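PDB 3L6E: oxidoreductase, short-chain dehydrogenase/reductase family from Aeromonas hydrophila subsp. hydrophila, which probably acts as a nucleotide-dependent oxidoreductase of the Rossmann-fold short-chain dehydrogenase family, tentatively assigned as a 3-dehydrosphinganine reductase. Local coordinates for residues Gly22-Arg26 and Leu208-Glu212; Asp57-His61 and Val110-Val115. All blocks are in the same frame, centred on the assembly; numbering follows the deposited sequence.

Interaction 1: residues Gly22-Arg26 and Leu208-Glu212; sequences GLVER and LDALE
One guanidinium group, that of Arg26, answers two acidic side chains at once. Its NH1 and NH2 both donate hydrogen bonds to Asp209 OD1, at 2.8 and 3.0 Å respectively, and Arg26 NH2 also forms a longer salt bridge of 3.5 Å to Glu212 OE2. Both carboxylate oxygens lie at the edge of the guanidinium near its plane, while Leu208 CB covers one face, 3.7 Å from Arg26 CZ.

Gly22 to Glu25 are the last turn of helix 14-25. Arg26 N still bonds to Gly22 O at 3.0 Å, but Arg26 itself (phi/psi -87/13) leaves helical geometry. Helix 200-210 likewise ends at Ala210, and Glu212 turns polyproline II-like (-64/135). The helix ends come closest at Leu23 and Leu208, with CA atoms 7.5 Å apart. Arg26, outside that pair, extends (m, t, t, chi4 -112°) to reach Asp209 (m), whose CA-to-CB bond points away, and Glu212 (m, m).

Beneath the charges, Leu208 (m, t) points at the first helix. Its CD1 lies 3.7 Å from Gly22 CA, where an ideal CB would come within 2.4 Å of that methyl, so glycine makes the room. Leu208 CD2 meets CD2 of Leu23 (m, t) at 3.6 Å, and Leu23 continues inward onto Ile6 and Val8 of strand 5-9. Thus the helix following the first strand of the Rossmann fold is joined to the helix preceding the last strand. The second subunit is close: Glu212 O bonds to its Tyr206 OH. One cation thus serves two carboxylates above buried leucines in van der Waals contact, Leu208 taking a guanidinium face and leaving the edge to the acids.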
ATOM      1  N   GLY A  22      15.781   6.965   6.733  1.00 23.67           N
ATOM      2  CA  GLY A  22      14.426   7.285   7.179  1.00 23.96           C
ATOM      3  C   GLY A  22      14.066   6.697   8.522  1.00 24.93           C
ATOM      4  O   GLY A  22      13.426   7.362   9.337  1.00 25.09           O
ATOM      5  N   LEU A  23      14.465   5.443   8.742  1.00 25.78           N
ATOM      6  CA  LEU A  23      14.250   4.743  10.008  1.00 26.32           C
ATOM      7  C   LEU A  23      15.102   5.354  11.117  1.00 27.03           C
ATOM      8  O   LEU A  23      14.698   5.383  12.279  1.00 27.44           O
ATOM      9  CB  LEU A  23      14.594   3.251   9.858  1.00 26.15           C
ATOM     10  CG  LEU A  23      13.712   2.355   8.980  1.00 32.34           C
ATOM     11  CD1 LEU A  23      14.488   1.176   8.404  1.00 26.20           C
ATOM     12  CD2 LEU A  23      12.469   1.870   9.719  1.00 25.48           C
ATOM     13  N   VAL A  24      16.287   5.847  10.762  1.00 27.18           N
ATOM     14  CA  VAL A  24      17.129   6.539  11.743  1.00 27.18           C
ATOM     15  C   VAL A  24      16.476   7.844  12.194  1.00 27.73           C
ATOM     16  O   VAL A  24      16.406   8.132  13.404  1.00 27.85           O
ATOM     17  CB  VAL A  24      18.554   6.797  11.218  1.00 26.97           C
ATOM     18  CG1 VAL A  24      19.300   7.842  12.108  1.00 12.60           C
ATOM     19  CG2 VAL A  24      19.328   5.489  11.157  1.00 13.22           C
ATOM     20  N   GLU A  25      16.018   8.627  11.215  1.00 27.73           N
ATOM     21  CA  GLU A  25      15.302   9.883  11.469  1.00 28.26           C
ATOM     22  C   GLU A  25      14.036   9.652  12.308  1.00 28.36           C
ATOM     23  O   GLU A  25      13.635  10.523  13.068  1.00 27.85           O
ATOM     24  CB  GLU A  25      14.949  10.594  10.149  1.00 28.68           C
ATOM     25  CG  GLU A  25      16.154  11.181   9.399  1.00 48.79           C
ATOM     26  CD  GLU A  25      15.785  11.884   8.086  1.00 30.08           C
ATOM     27  OE1 GLU A  25      14.620  11.768   7.639  1.00 49.13           O
ATOM     28  OE2 GLU A  25      16.666  12.551   7.499  1.00 48.68           O
ATOM     29  N   ARG A  26      13.417   8.474  12.168  1.00 28.83           N
ATOM     30  CA  ARG A  26      12.256   8.108  12.987  1.00 29.74           C
ATOM     31  C   ARG A  26      12.660   7.451  14.333  1.00 29.78           C
ATOM     32  O   ARG A  26      11.824   6.865  15.034  1.00 29.71           O
ATOM     33  CB  ARG A  26      11.269   7.238  12.183  1.00 30.29           C
ATOM     34  CG  ARG A  26      10.585   7.960  10.996  1.00 28.11           C
ATOM     35  CD  ARG A  26      10.162   6.967   9.893  1.00 31.08           C
ATOM     36  NE  ARG A  26       9.737   7.608   8.632  1.00 29.38           N
ATOM     37  CZ  ARG A  26       8.491   7.611   8.154  1.00 31.85           C
ATOM     38  NH1 ARG A  26       8.215   8.208   6.995  1.00 29.73           N
ATOM     39  NH2 ARG A  26       7.512   7.015   8.825  1.00 30.00           N
ATOM     40  N   LEU A 208       7.921   3.345   4.603  1.00 24.70           N
ATOM     41  CA  LEU A 208       8.056   3.505   6.048  1.00 24.17           C
ATOM     42  C   LEU A 208       6.757   3.959   6.710  1.00 24.01           C
ATOM     43  O   LEU A 208       6.456   3.541   7.821  1.00 23.89           O
ATOM     44  CB  LEU A 208       9.192   4.461   6.405  1.00 23.25           C
ATOM     45  CG  LEU A 208      10.595   4.063   5.951  1.00 27.93           C
ATOM     46  CD1 LEU A 208      11.583   5.180   6.270  1.00 23.74           C
ATOM     47  CD2 LEU A 208      11.047   2.749   6.536  1.00 22.75           C
ATOM     48  N   ASP A 209       5.985   4.805   6.034  1.00 23.98           N
ATOM     49  CA  ASP A 209       4.651   5.107   6.542  1.00 24.30           C
ATOM     50  C   ASP A 209       3.826   3.826   6.566  1.00 23.99           C
ATOM     51  O   ASP A 209       3.124   3.559   7.516  1.00 24.52           O
ATOM     52  CB  ASP A 209       3.935   6.176   5.726  1.00 23.99           C
ATOM     53  CG  ASP A 209       4.478   7.565   5.965  1.00 22.47           C
ATOM     54  OD1 ASP A 209       5.455   7.714   6.722  1.00 24.80           O
ATOM     55  OD2 ASP A 209       3.920   8.521   5.389  1.00 23.94           O
ATOM     56  N   ALA A 210       3.916   3.040   5.509  1.00 23.75           N
ATOM     57  CA  ALA A 210       3.146   1.820   5.431  1.00 23.41           C
ATOM     58  C   ALA A 210       3.583   0.835   6.539  1.00 24.17           C
ATOM     59  O   ALA A 210       2.774   0.091   7.049  1.00 24.51           O
ATOM     60  CB  ALA A 210       3.284   1.202   4.063  1.00 22.12           C
ATOM     61  N   LEU A 211       4.855   0.853   6.920  1.00 24.46           N
ATOM     62  CA  LEU A 211       5.341  -0.089   7.925  1.00 25.04           C
ATOM     63  C   LEU A 211       5.129   0.365   9.377  1.00 26.96           C
ATOM     64  O   LEU A 211       5.575  -0.312  10.295  1.00 27.92           O
ATOM     65  CB  LEU A 211       6.819  -0.409   7.693  1.00 23.19           C
ATOM     66  CG  LEU A 211       7.163  -1.267   6.483  1.00 31.54           C
ATOM     67  CD1 LEU A 211       8.668  -1.242   6.234  1.00 22.43           C
ATOM     68  CD2 LEU A 211       6.624  -2.699   6.672  1.00 23.11           C
ATOM     69  N   GLU A 212       4.480   1.506   9.577  1.00 28.13           N
ATOM     70  CA  GLU A 212       4.159   1.995  10.923  1.00 30.18           C
ATOM     71  C   GLU A 212       3.197   1.041  11.640  1.00 30.10           C
ATOM     72  O   GLU A 212       2.209   0.603  11.060  1.00 29.44           O
ATOM     73  CB  GLU A 212       3.518   3.387  10.861  1.00 31.33           C
ATOM     74  CG  GLU A 212       4.466   4.534  10.546  1.00 54.31           C
ATOM     75  CD  GLU A 212       5.232   5.036  11.763  1.00 33.43           C
ATOM     76  OE1 GLU A 212       4.597   5.298  12.814  1.00 54.26           O
ATOM     77  OE2 GLU A 212       6.478   5.184  11.650  1.00 54.42           O
TER

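Interaction 2: residues Asp57-His61 and Val110-Val115; sequences DLAHH and VSTILV. Unlike the reference sequence in segment 110-115: Val110 (reference Ile).
Leu58, in the m, t rotamer, and Leu114, also m with chi2 near 162°, give the two largest shares, together a little under half, of the 292 Å² buried between loop segment 57-61 and helix 98-123. Asp57 to His60 form a type I turn, with His60 as N-cap of helix 61-75. Ala59 and Ser111 have CA atoms 4.7 Å apart, a closeness that suits small residues; His61 and Leu114 are 6.6 Å apart.

Leu114 points toward the turn, placing CD1 3.5 Å from Leu58 O and 3.7 Å from Ala59 C, and CD2 at the ring edge of His61 (CD2, 3.8 Å), whose chi1 is t. Leu58 CD1 reaches Val115 CG2 (t) at 4.1 Å, and Leu58 CB lies 3.8 Å from Ser111 CB. Val110, also t, sets CG1 3.6 Å from Ala59 O and 4.3 Å from Ala59 CB. Ser111 is p, its OG bonded to Ser107 O in its own helix. Its CA makes a CA-H...O contact of 3.2 Å to Leu58 O. The loop from edge strand 51-55 thus packs mid-helix by apolar fit, with Leu58 and Leu114 sharing Val64, and one weak polar contact.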
ATOM      1  N   ASP A  57      27.559 -11.411   2.071  1.00 35.77           N
ATOM      2  CA  ASP A  57      26.973 -11.827   0.806  1.00 37.07           C
ATOM      3  C   ASP A  57      25.839 -12.782   1.149  1.00 37.01           C
ATOM      4  O   ASP A  57      26.073 -13.914   1.555  1.00 37.30           O
ATOM      5  CB  ASP A  57      28.011 -12.489  -0.110  1.00 38.28           C
ATOM      6  CG  ASP A  57      27.535 -12.603  -1.558  1.00 50.18           C
ATOM      7  OD1 ASP A  57      26.564 -11.907  -1.934  1.00 39.44           O
ATOM      8  OD2 ASP A  57      28.135 -13.386  -2.327  1.00 38.93           O
ATOM      9  N   LEU A  58      24.609 -12.313   0.976  1.00 37.30           N
ATOM     10  CA  LEU A  58      23.433 -12.997   1.494  1.00 38.06           C
ATOM     11  C   LEU A  58      22.978 -14.229   0.713  1.00 39.37           C
ATOM     12  O   LEU A  58      21.880 -14.740   0.941  1.00 39.28           O
ATOM     13  CB  LEU A  58      22.282 -12.003   1.667  1.00 37.78           C
ATOM     14  CG  LEU A  58      22.563 -10.929   2.712  1.00 34.90           C
ATOM     15  CD1 LEU A  58      21.463  -9.904   2.717  1.00 37.79           C
ATOM     16  CD2 LEU A  58      22.728 -11.539   4.096  1.00 37.74           C
ATOM     17  N   ALA A  59      23.845 -14.736  -0.160  1.00 40.40           N
ATOM     18  CA  ALA A  59      23.514 -15.888  -0.982  1.00 41.43           C
ATOM     19  C   ALA A  59      24.147 -17.209  -0.507  1.00 41.96           C
ATOM     20  O   ALA A  59      24.096 -18.206  -1.216  1.00 41.15           O
ATOM     21  CB  ALA A  59      23.856 -15.608  -2.451  1.00 41.49           C
ATOM     22  N   HIS A  60      24.721 -17.215   0.697  1.00 43.17           N
ATOM     23  CA  HIS A  60      25.281 -18.445   1.283  1.00 44.17           C
ATOM     24  C   HIS A  60      24.893 -18.632   2.747  1.00 44.38           C
ATOM     25  O   HIS A  60      25.078 -17.731   3.567  1.00 44.44           O
ATOM     26  CB  HIS A  60      26.801 -18.497   1.106  1.00 45.14           C
ATOM     27  CG  HIS A  60      27.231 -18.966  -0.248  1.00 46.25           C
ATOM     28  ND1 HIS A  60      27.249 -18.139  -1.351  1.00 45.93           N
ATOM     29  CD2 HIS A  60      27.640 -20.181  -0.682  1.00 45.65           C
ATOM     30  CE1 HIS A  60      27.657 -18.821  -2.406  1.00 45.82           C
ATOM     31  NE2 HIS A  60      27.901 -20.063  -2.027  1.00 46.55           N
ATOM     32  N   HIS A  61      24.365 -19.817   3.053  1.00 44.53           N
ATOM     33  CA  HIS A  61      23.728 -20.126   4.341  1.00 44.70           C
ATOM     34  C   HIS A  61      24.582 -19.794   5.562  1.00 44.50           C
ATOM     35  O   HIS A  61      24.066 -19.298   6.563  1.00 44.67           O
ATOM     36  CB  HIS A  61      23.277 -21.595   4.378  1.00 45.52           C
ATOM     37  CG  HIS A  61      22.468 -21.957   5.591  1.00 46.56           C
ATOM     38  ND1 HIS A  61      22.882 -22.900   6.507  1.00 46.31           N
ATOM     39  CD2 HIS A  61      21.275 -21.498   6.038  1.00 46.21           C
ATOM     40  CE1 HIS A  61      21.979 -23.006   7.467  1.00 46.70           C
ATOM     41  NE2 HIS A  61      20.994 -22.163   7.206  1.00 46.58           N
ATOM     42  N   VAL A 110      17.648 -16.705  -3.715  1.00 26.77           N
ATOM     43  CA  VAL A 110      18.404 -17.377  -2.669  1.00 26.07           C
ATOM     44  C   VAL A 110      18.573 -16.473  -1.449  1.00 25.60           C
ATOM     45  O   VAL A 110      18.355 -16.904  -0.309  1.00 25.43           O
ATOM     46  CB  VAL A 110      19.779 -17.861  -3.195  1.00 26.13           C
ATOM     47  CG1 VAL A 110      20.628 -18.438  -2.082  1.00 33.54           C
ATOM     48  CG2 VAL A 110      19.596 -18.893  -4.300  1.00 33.79           C
ATOM     49  N   SER A 111      18.949 -15.217  -1.680  1.00 24.93           N
ATOM     50  CA  SER A 111      19.102 -14.284  -0.573  1.00 23.02           C
ATOM     51  C   SER A 111      17.735 -14.103   0.057  1.00 21.98           C
ATOM     52  O   SER A 111      17.614 -14.107   1.279  1.00 22.10           O
ATOM     53  CB  SER A 111      19.716 -12.947  -1.015  1.00 23.12           C
ATOM     54  OG  SER A 111      18.767 -12.101  -1.657  1.00 24.27           O
ATOM     55  N   THR A 112      16.696 -14.008  -0.772  1.00 21.00           N
ATOM     56  CA  THR A 112      15.355 -13.793  -0.237  1.00 20.74           C
ATOM     57  C   THR A 112      14.931 -14.948   0.667  1.00 20.65           C
ATOM     58  O   THR A 112      14.405 -14.721   1.753  1.00 20.04           O
ATOM     59  CB  THR A 112      14.298 -13.526  -1.321  1.00 20.27           C
ATOM     60  OG1 THR A 112      14.627 -12.324  -2.017  1.00 22.09           O
ATOM     61  CG2 THR A 112      12.925 -13.337  -0.698  1.00 20.71           C
ATOM     62  N   ILE A 113      15.185 -16.170   0.218  1.00 21.69           N
ATOM     63  CA  ILE A 113      14.828 -17.382   0.980  1.00 22.38           C
ATOM     64  C   ILE A 113      15.609 -17.530   2.288  1.00 22.41           C
ATOM     65  O   ILE A 113      15.028 -17.860   3.323  1.00 22.23           O
ATOM     66  CB  ILE A 113      14.950 -18.644   0.111  1.00 22.22           C
ATOM     67  CG1 ILE A 113      13.838 -18.626  -0.946  1.00 33.80           C
ATOM     68  CG2 ILE A 113      14.855 -19.912   0.969  1.00 33.91           C
ATOM     69  CD1 ILE A 113      13.877 -19.752  -1.942  1.00 22.44           C
ATOM     70  N   LEU A 114      16.911 -17.271   2.234  1.00 23.10           N
ATOM     71  CA  LEU A 114      17.788 -17.407   3.397  1.00 24.17           C
ATOM     72  C   LEU A 114      17.527 -16.336   4.460  1.00 25.50           C
ATOM     73  O   LEU A 114      17.534 -16.628   5.654  1.00 26.52           O
ATOM     74  CB  LEU A 114      19.253 -17.379   2.970  1.00 24.35           C
ATOM     75  CG  LEU A 114      19.799 -18.523   2.118  1.00 32.14           C
ATOM     76  CD1 LEU A 114      21.083 -18.072   1.454  1.00 24.84           C
ATOM     77  CD2 LEU A 114      20.023 -19.808   2.928  1.00 24.57           C
ATOM     78  N   VAL A 115      17.281 -15.103   4.030  1.00 25.31           N
ATOM     79  CA  VAL A 115      16.929 -14.052   4.980  1.00 25.31           C
ATOM     80  C   VAL A 115      15.595 -14.390   5.662  1.00 24.76           C
ATOM     81  O   VAL A 115      15.435 -14.203   6.873  1.00 25.14           O
ATOM     82  CB  VAL A 115      16.916 -12.667   4.299  1.00 25.24           C
ATOM     83  CG1 VAL A 115      16.276 -11.590   5.190  1.00 28.47           C
ATOM     84  CG2 VAL A 115      18.333 -12.275   3.907  1.00 29.15           C
TER

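How the interactions relate
The two contacts lie on opposite sides of the chain's centre, their own centres about 25 Å apart and their nearest atoms about 13 Å apart, and they share no helix. Both are partly buried and cover similar areas, 269 and 292 Å². Along the chain, interaction 2 is nested inside the long loop that interaction 1 closes. Interaction 1 joins the ends of two helices near the second subunit, where a salt-bridge network overlies leucine packing; interaction 2, untouched by the other subunit, sets a turn against the middle of a helix, mainly by apolar packing. Inward, Leu23 leads to strand 5-9, whereas Val115 leads to strand 80-84, its neighbour in the parallel sheet.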